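Local coordinates for hypothetical protein (Giardia lamblia, PDB 3I3F) that is of unconfirmed function but belongs to the YjgF/YER057c/UK114 (RidA, L-PSP endoribonuclease) family and probably binds small carboxylates in clefts between subunits of a trimer, at the interface of chains A and B. Residues are numbered along the deposited sequence; one frame, centred on the assembly and turned at random. Chains: chain A/B, Hypothetical protein.

Contact 1: the interface of chains A and B. Residues chain A 102, 105, 115-116, 118; chain B 28-30.
The methylene CB of B:Asn28 lies over one face of the A:Arg118 guanidinium, offset toward its rim, with CB 3.8 Å from CZ of A:Arg118. The two side chains run side by side and point the same way, the amide and guanidinium planes turned 32° apart. At the backbone end of A:Arg118, CG1 of B:Val29 comes 3.4 Å from the arginine's carbonyl O. The arginine leaves its strand with CG anti to the backbone N (chi1 -161°) and then bends at chi3 (103°), a turn that carries the guanidinium toward helix 95-108. There its edge faces the ring of A:Tyr105, NH1 standing 3.4 Å above the plane, over the ring centre. NH1 and NH2 grip end-on the amide oxygen OD1 of A:Asn102, the NH1 bond measuring 2.9 Å; OD1 lies in the guanidinium plane, and this fork fixes the rotation of the arginine tip. The amide ND2 of B:Asn28 comes within 3.5 Å of CG of A:Asn102, the two side chains crossing at about a right angle without a hydrogen bond. At the rim the backbone N of B:Gly30 donates to O of A:Pro116 at 2.9 Å, from above the carbonyl plane. Water 1, in the plane of the tyrosine ring at its edge, lies 2.6 Å from the A:Tyr105 phenol OH and also bonds O of A:Pro116 and O of B:Asn28. A:Arg118 and B:Val29 each line a site of pentanoic acid, which may come from purification or crystallisation, and A:Arg118 probably corresponds to the conserved carboxylate-binding arginine of the RidA family; the contact probably holds that arginine in place at the intersubunit cleft.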
ATOM      1  N   ASN A 102      -6.440   2.318  18.439  1.00  9.43           N
ATOM      2  CA  ASN A 102      -5.775   3.621  18.351  1.00  9.48           C
ATOM      3  C   ASN A 102      -5.147   4.066  19.672  1.00  9.46           C
ATOM      4  O   ASN A 102      -4.087   4.689  19.675  1.00  9.53           O
ATOM      5  CB  ASN A 102      -6.728   4.687  17.805  1.00  9.51           C
ATOM      6  CG  ASN A 102      -6.993   4.514  16.322  1.00  9.95           C
ATOM      7  OD1 ASN A 102      -6.072   4.253  15.544  1.00 10.91           O
ATOM      8  ND2 ASN A 102      -8.251   4.656  15.923  1.00 11.18           N
ATOM      9  N   TYR A 105      -2.056   2.069  19.721  1.00  9.65           N
ATOM     10  CA  TYR A 105      -1.178   2.621  18.690  1.00  9.80           C
ATOM     11  C   TYR A 105      -0.391   3.817  19.219  1.00 10.16           C
ATOM     12  O   TYR A 105       0.809   3.943  18.968  1.00 10.27           O
ATOM     13  CB  TYR A 105      -2.006   3.043  17.474  1.00  9.70           C
ATOM     14  CG  TYR A 105      -1.178   3.472  16.288  1.00  9.28           C
ATOM     15  CD1 TYR A 105      -0.709   2.535  15.375  1.00  9.05           C
ATOM     16  CD2 TYR A 105      -0.871   4.812  16.073  1.00  9.23           C
ATOM     17  CE1 TYR A 105       0.048   2.919  14.278  1.00  9.07           C
ATOM     18  CE2 TYR A 105      -0.116   5.205  14.980  1.00  9.37           C
ATOM     19  CZ  TYR A 105       0.341   4.252  14.084  1.00  9.13           C
ATOM     20  OH  TYR A 105       1.092   4.626  12.992  1.00  9.83           O
ATOM     21  N   ARG A 115       4.860  10.905  14.643  1.00 12.12           N
ATOM     22  CA  ARG A 115       4.147   9.688  14.256  1.00 11.65           C
ATOM     23  C   ARG A 115       4.297   9.468  12.753  1.00 11.25           C
ATOM     24  O   ARG A 115       4.275  10.427  11.984  1.00 11.22           O
ATOM     25  CB  ARG A 115       2.669   9.755  14.646  1.00 11.58           C
ATOM     26  CG  ARG A 115       2.465   9.808  16.139  1.00 11.64           C
ATOM     27  CD  ARG A 115       1.049   9.492  16.570  1.00 11.54           C
ATOM     28  NE  ARG A 115       1.049   9.235  18.011  1.00 11.02           N
ATOM     29  CZ  ARG A 115       0.379   9.920  18.937  1.00 11.19           C
ATOM     30  NH1 ARG A 115      -0.448  10.913  18.620  1.00 10.99           N
ATOM     31  NH2 ARG A 115       0.517   9.574  20.211  1.00 11.51           N
ATOM     32  N   PRO A 116       4.471   8.206  12.330  1.00 10.81           N
ATOM     33  CA  PRO A 116       4.693   7.947  10.910  1.00 10.65           C
ATOM     34  C   PRO A 116       3.450   8.162  10.058  1.00 10.30           C
ATOM     35  O   PRO A 116       2.336   8.228  10.577  1.00 10.13           O
ATOM     36  CB  PRO A 116       5.113   6.474  10.884  1.00 10.87           C
ATOM     37  CG  PRO A 116       4.508   5.883  12.103  1.00 10.85           C
ATOM     38  CD  PRO A 116       4.535   6.970  13.132  1.00 10.75           C
ATOM     39  N   ARG A 118       0.363   7.265   8.016  1.00 10.16           N
ATOM     40  CA  ARG A 118      -0.564   6.192   8.332  1.00 10.45           C
ATOM     41  C   ARG A 118      -1.839   6.306   7.517  1.00 10.37           C
ATOM     42  O   ARG A 118      -2.268   7.403   7.162  1.00  9.88           O
ATOM     43  CB  ARG A 118      -0.917   6.242   9.820  1.00 10.69           C
ATOM     44  CG  ARG A 118      -1.497   4.958  10.368  1.00 11.86           C
ATOM     45  CD  ARG A 118      -2.009   5.135  11.793  1.00 12.00           C
ATOM     46  NE  ARG A 118      -3.467   5.232  11.854  1.00 11.98           N
ATOM     47  CZ  ARG A 118      -4.206   4.965  12.931  1.00 11.98           C
ATOM     48  NH1 ARG A 118      -3.642   4.575  14.071  1.00 11.90           N
ATOM     49  NH2 ARG A 118      -5.526   5.078  12.869  1.00 12.29           N
TER
ATOM     50  N   ASN B  28      -3.452  10.621  15.064  1.00 10.82           N
ATOM     51  CA  ASN B  28      -2.721   9.358  14.951  1.00 10.79           C
ATOM     52  C   ASN B  28      -1.830   9.262  13.718  1.00 10.48           C
ATOM     53  O   ASN B  28      -1.166   8.244  13.519  1.00 10.52           O
ATOM     54  CB  ASN B  28      -3.712   8.189  14.910  1.00 10.88           C
ATOM     55  CG  ASN B  28      -4.618   8.143  16.123  1.00 11.24           C
ATOM     56  OD1 ASN B  28      -4.197   8.441  17.240  1.00 12.00           O
ATOM     57  ND2 ASN B  28      -5.870   7.758  15.908  1.00 12.04           N
ATOM     58  N   VAL B  29      -1.809  10.312  12.900  1.00 10.25           N
ATOM     59  CA  VAL B  29      -1.350  10.202  11.516  1.00 10.14           C
ATOM     60  C   VAL B  29      -0.268  11.214  11.157  1.00 10.01           C
ATOM     61  O   VAL B  29      -0.501  12.423  11.184  1.00 10.06           O
ATOM     62  CB  VAL B  29      -2.538  10.407  10.552  1.00 10.08           C
ATOM     63  CG1 VAL B  29      -2.120  10.157   9.112  1.00 10.07           C
ATOM     64  CG2 VAL B  29      -3.695   9.500  10.940  1.00 10.17           C
ATOM     65  N   GLY B  30       0.911  10.710  10.805  1.00  9.96           N
ATOM     66  CA  GLY B  30       1.949  11.545  10.220  1.00  9.96           C
ATOM     67  C   GLY B  30       1.444  12.104   8.905  1.00  9.84           C
ATOM     68  O   GLY B  30       0.957  11.363   8.056  1.00  9.65           O
TER
HETATM   69  O   HOH W   1       1.183   7.240  12.793  1.00  9.70           O

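Contact 2: the interface of chains A and B. Residues chain A 80, 82-83, 113-117; chain B 15, 17, 30.
B:Phe17 sets CG anti to its own carbonyl carbon and beside its backbone N (chi1 -63°), and a chi2 of -76° turns the ring so that one face meets the backbone of A:Thr114 and A:Arg115. This is probably a subunit seam of the trimer typical of the RidA family, where strand 16-18 of one chain packs on the 3-10 turn 112-114 and the short loop into strand 117-123 of the next. Carbonyl O of A:Thr114 stands 3.3 Å above the ring plane, offset toward the rim, and O of A:Arg115 sits over the same face. The ring tip meets a different segment: CZ of B:Phe17 approaches O of A:Ile82 at 3.3 Å, the oxygen in the ring plane at the edge, where the ring hydrogens would carry slight positive charge. CA of A:Pro116, 3.7 Å from CE1 of B:Phe17, and CA of A:Thr114, 3.8 Å from CD2, stand on the same side as the A:Thr114 oxygen, toward or beyond the rim. With 95 Å² of its surface hidden, B:Phe17 is the main wedge of the patch. To one side, CG of B:Pro15 touches the CG2 methyl of A:Val83 at 3.9 Å, the two side chains crossing obliquely. A:Cys117 and B:Gly30 form a parallel beta bridge, their CA atoms 4.1 Å apart, with the glycine held by its bond to A:Pro116. Water 2 joins O of A:Ala113, 2.9 Å from the water oxygen, to the backbone O of B:Phe17.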
ATOM      1  N   ASP A  80      11.134   4.048  15.605  1.00 12.23           N
ATOM      2  CA  ASP A  80      11.333   5.487  15.385  1.00 12.52           C
ATOM      3  C   ASP A  80      11.887   5.833  13.997  1.00 12.26           C
ATOM      4  O   ASP A  80      12.010   7.010  13.659  1.00 12.50           O
ATOM      5  CB  ASP A  80      12.217   6.100  16.489  1.00 12.80           C
ATOM      6  CG  ASP A  80      13.556   5.399  16.644  1.00 13.82           C
ATOM      7  OD1 ASP A  80      13.638   4.178  16.391  0.50 13.51           O
ATOM      8  OD2 ASP A  80      14.529   6.074  17.042  0.50 14.32           O
ATOM      9  N   ILE A  82      10.427   4.278  11.213  1.00 10.53           N
ATOM     10  CA  ILE A  82       9.322   4.011  10.296  1.00 10.31           C
ATOM     11  C   ILE A  82       8.869   5.315   9.646  1.00 10.20           C
ATOM     12  O   ILE A  82       8.639   6.311  10.334  1.00 10.56           O
ATOM     13  CB  ILE A  82       8.121   3.356  11.011  1.00 10.14           C
ATOM     14  CG1 ILE A  82       8.486   1.954  11.497  1.00  9.83           C
ATOM     15  CG2 ILE A  82       6.916   3.276  10.075  1.00 10.28           C
ATOM     16  CD1 ILE A  82       7.437   1.333  12.393  1.00 10.01           C
ATOM     17  N   VAL A  83       8.766   5.290   8.318  1.00 10.21           N
ATOM     18  CA  VAL A  83       8.315   6.426   7.517  0.50 10.25           C
ATOM     19  C   VAL A  83       6.807   6.344   7.280  1.00 10.23           C
ATOM     20  O   VAL A  83       6.087   7.341   7.373  1.00 10.23           O
ATOM     21  CB  VAL A  83       9.023   6.425   6.143  0.50 10.38           C
ATOM     22  CG1 VAL A  83       8.465   7.516   5.236  0.50 10.41           C
ATOM     23  CG2 VAL A  83      10.531   6.575   6.318  0.50 10.46           C
ATOM     24  N   ALA A 113       4.204  14.522  17.393  1.00 13.87           N
ATOM     25  CA  ALA A 113       4.883  15.251  16.319  1.00 13.67           C
ATOM     26  C   ALA A 113       5.591  14.354  15.297  1.00 13.55           C
ATOM     27  O   ALA A 113       5.709  14.731  14.131  1.00 13.60           O
ATOM     28  CB  ALA A 113       5.880  16.242  16.911  1.00 13.58           C
ATOM     29  N   THR A 114       6.059  13.183  15.730  1.00 13.31           N
ATOM     30  CA  THR A 114       6.863  12.306  14.874  1.00 13.39           C
ATOM     31  C   THR A 114       6.184  10.979  14.519  1.00 12.79           C
ATOM     32  O   THR A 114       6.858  10.028  14.116  1.00 12.96           O
ATOM     33  CB  THR A 114       8.224  11.998  15.534  1.00 13.51           C
ATOM     34  OG1 THR A 114       8.009  11.294  16.762  1.00 14.60           O
ATOM     35  CG2 THR A 114       8.994  13.283  15.809  1.00 14.45           C
ATOM     36  N   ARG A 115       4.860  10.905  14.643  1.00 12.12           N
ATOM     37  CA  ARG A 115       4.147   9.688  14.256  1.00 11.65           C
ATOM     38  C   ARG A 115       4.297   9.468  12.753  1.00 11.25           C
ATOM     39  O   ARG A 115       4.275  10.427  11.984  1.00 11.22           O
ATOM     40  CB  ARG A 115       2.669   9.755  14.646  1.00 11.58           C
ATOM     41  CG  ARG A 115       2.465   9.808  16.139  1.00 11.64           C
ATOM     42  CD  ARG A 115       1.049   9.492  16.570  1.00 11.54           C
ATOM     43  NE  ARG A 115       1.049   9.235  18.011  1.00 11.02           N
ATOM     44  CZ  ARG A 115       0.379   9.920  18.937  1.00 11.19           C
ATOM     45  NH1 ARG A 115      -0.448  10.913  18.620  1.00 10.99           N
ATOM     46  NH2 ARG A 115       0.517   9.574  20.211  1.00 11.51           N
ATOM     47  N   PRO A 116       4.471   8.206  12.330  1.00 10.81           N
ATOM     48  CA  PRO A 116       4.693   7.947  10.910  1.00 10.65           C
ATOM     49  C   PRO A 116       3.450   8.162  10.058  1.00 10.30           C
ATOM     50  O   PRO A 116       2.336   8.228  10.577  1.00 10.13           O
ATOM     51  CB  PRO A 116       5.113   6.474  10.884  1.00 10.87           C
ATOM     52  CG  PRO A 116       4.508   5.883  12.103  1.00 10.85           C
ATOM     53  CD  PRO A 116       4.535   6.970  13.132  1.00 10.75           C
ATOM     54  N   CYS A 117       3.650   8.276   8.751  1.00 10.03           N
ATOM     55  CA  CYS A 117       2.529   8.322   7.824  1.00 10.13           C
ATOM     56  C   CYS A 117       1.677   7.077   8.024  1.00 10.10           C
ATOM     57  O   CYS A 117       2.200   5.975   8.205  1.00 10.01           O
ATOM     58  CB  CYS A 117       3.020   8.407   6.381  1.00  9.98           C
ATOM     59  SG  CYS A 117       3.936   9.921   6.016  1.00 10.73           S
TER
ATOM     60  N   PRO B  15      13.882   9.824  10.359  1.00 19.17           N
ATOM     61  CA  PRO B  15      13.257  10.532   9.235  1.00 18.84           C
ATOM     62  C   PRO B  15      12.568  11.836   9.633  1.00 18.24           C
ATOM     63  O   PRO B  15      12.053  11.954  10.746  1.00 18.44           O
ATOM     64  CB  PRO B  15      12.218   9.530   8.719  1.00 19.01           C
ATOM     65  CG  PRO B  15      12.710   8.212   9.156  1.00 19.20           C
ATOM     66  CD  PRO B  15      13.391   8.437  10.463  1.00 19.24           C
ATOM     67  N   PHE B  17       9.708  14.429   9.779  1.00 14.99           N
ATOM     68  CA  PHE B  17       8.260  14.535   9.672  1.00 14.46           C
ATOM     69  C   PHE B  17       7.853  15.996   9.652  1.00 13.99           C
ATOM     70  O   PHE B  17       8.296  16.783  10.491  1.00 14.18           O
ATOM     71  CB  PHE B  17       7.584  13.796  10.821  1.00 14.37           C
ATOM     72  CG  PHE B  17       7.856  12.327  10.812  1.00 14.46           C
ATOM     73  CD1 PHE B  17       7.200  11.499   9.914  1.00 14.73           C
ATOM     74  CD2 PHE B  17       8.795  11.773  11.669  1.00 14.78           C
ATOM     75  CE1 PHE B  17       7.463  10.141   9.885  1.00 14.75           C
ATOM     76  CE2 PHE B  17       9.059  10.414  11.645  1.00 14.97           C
ATOM     77  CZ  PHE B  17       8.392   9.600  10.752  1.00 15.14           C
ATOM     78  N   GLY B  30       0.911  10.710  10.805  1.00  9.96           N
ATOM     79  CA  GLY B  30       1.949  11.545  10.220  1.00  9.96           C
ATOM     80  C   GLY B  30       1.444  12.104   8.905  1.00  9.84           C
ATOM     81  O   GLY B  30       0.957  11.363   8.056  1.00  9.65           O
TER
HETATM   82  O   HOH W   2       6.559  17.310  13.011  1.00 25.54           O

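Contact 1 and contact 2 are neighbours on one seam: the centres of their C-alpha atoms lie about 7 Å apart, and both use A:Arg115, A:Pro116 and B:Gly30. Contact 1 extends from that shared strip to helix 95-108 and the arginine side of the cleft, while contact 2 extends the other way to strand 16-18 of chain B and the start of strand 82-90 of chain A. Docking along the common strip may help link subunit packing to the cleft, whose lining residues A:Arg118 and B:Val29 lie in contact 1. The deposited assembly holds three copies, in keeping with the trimers typical of the RidA family.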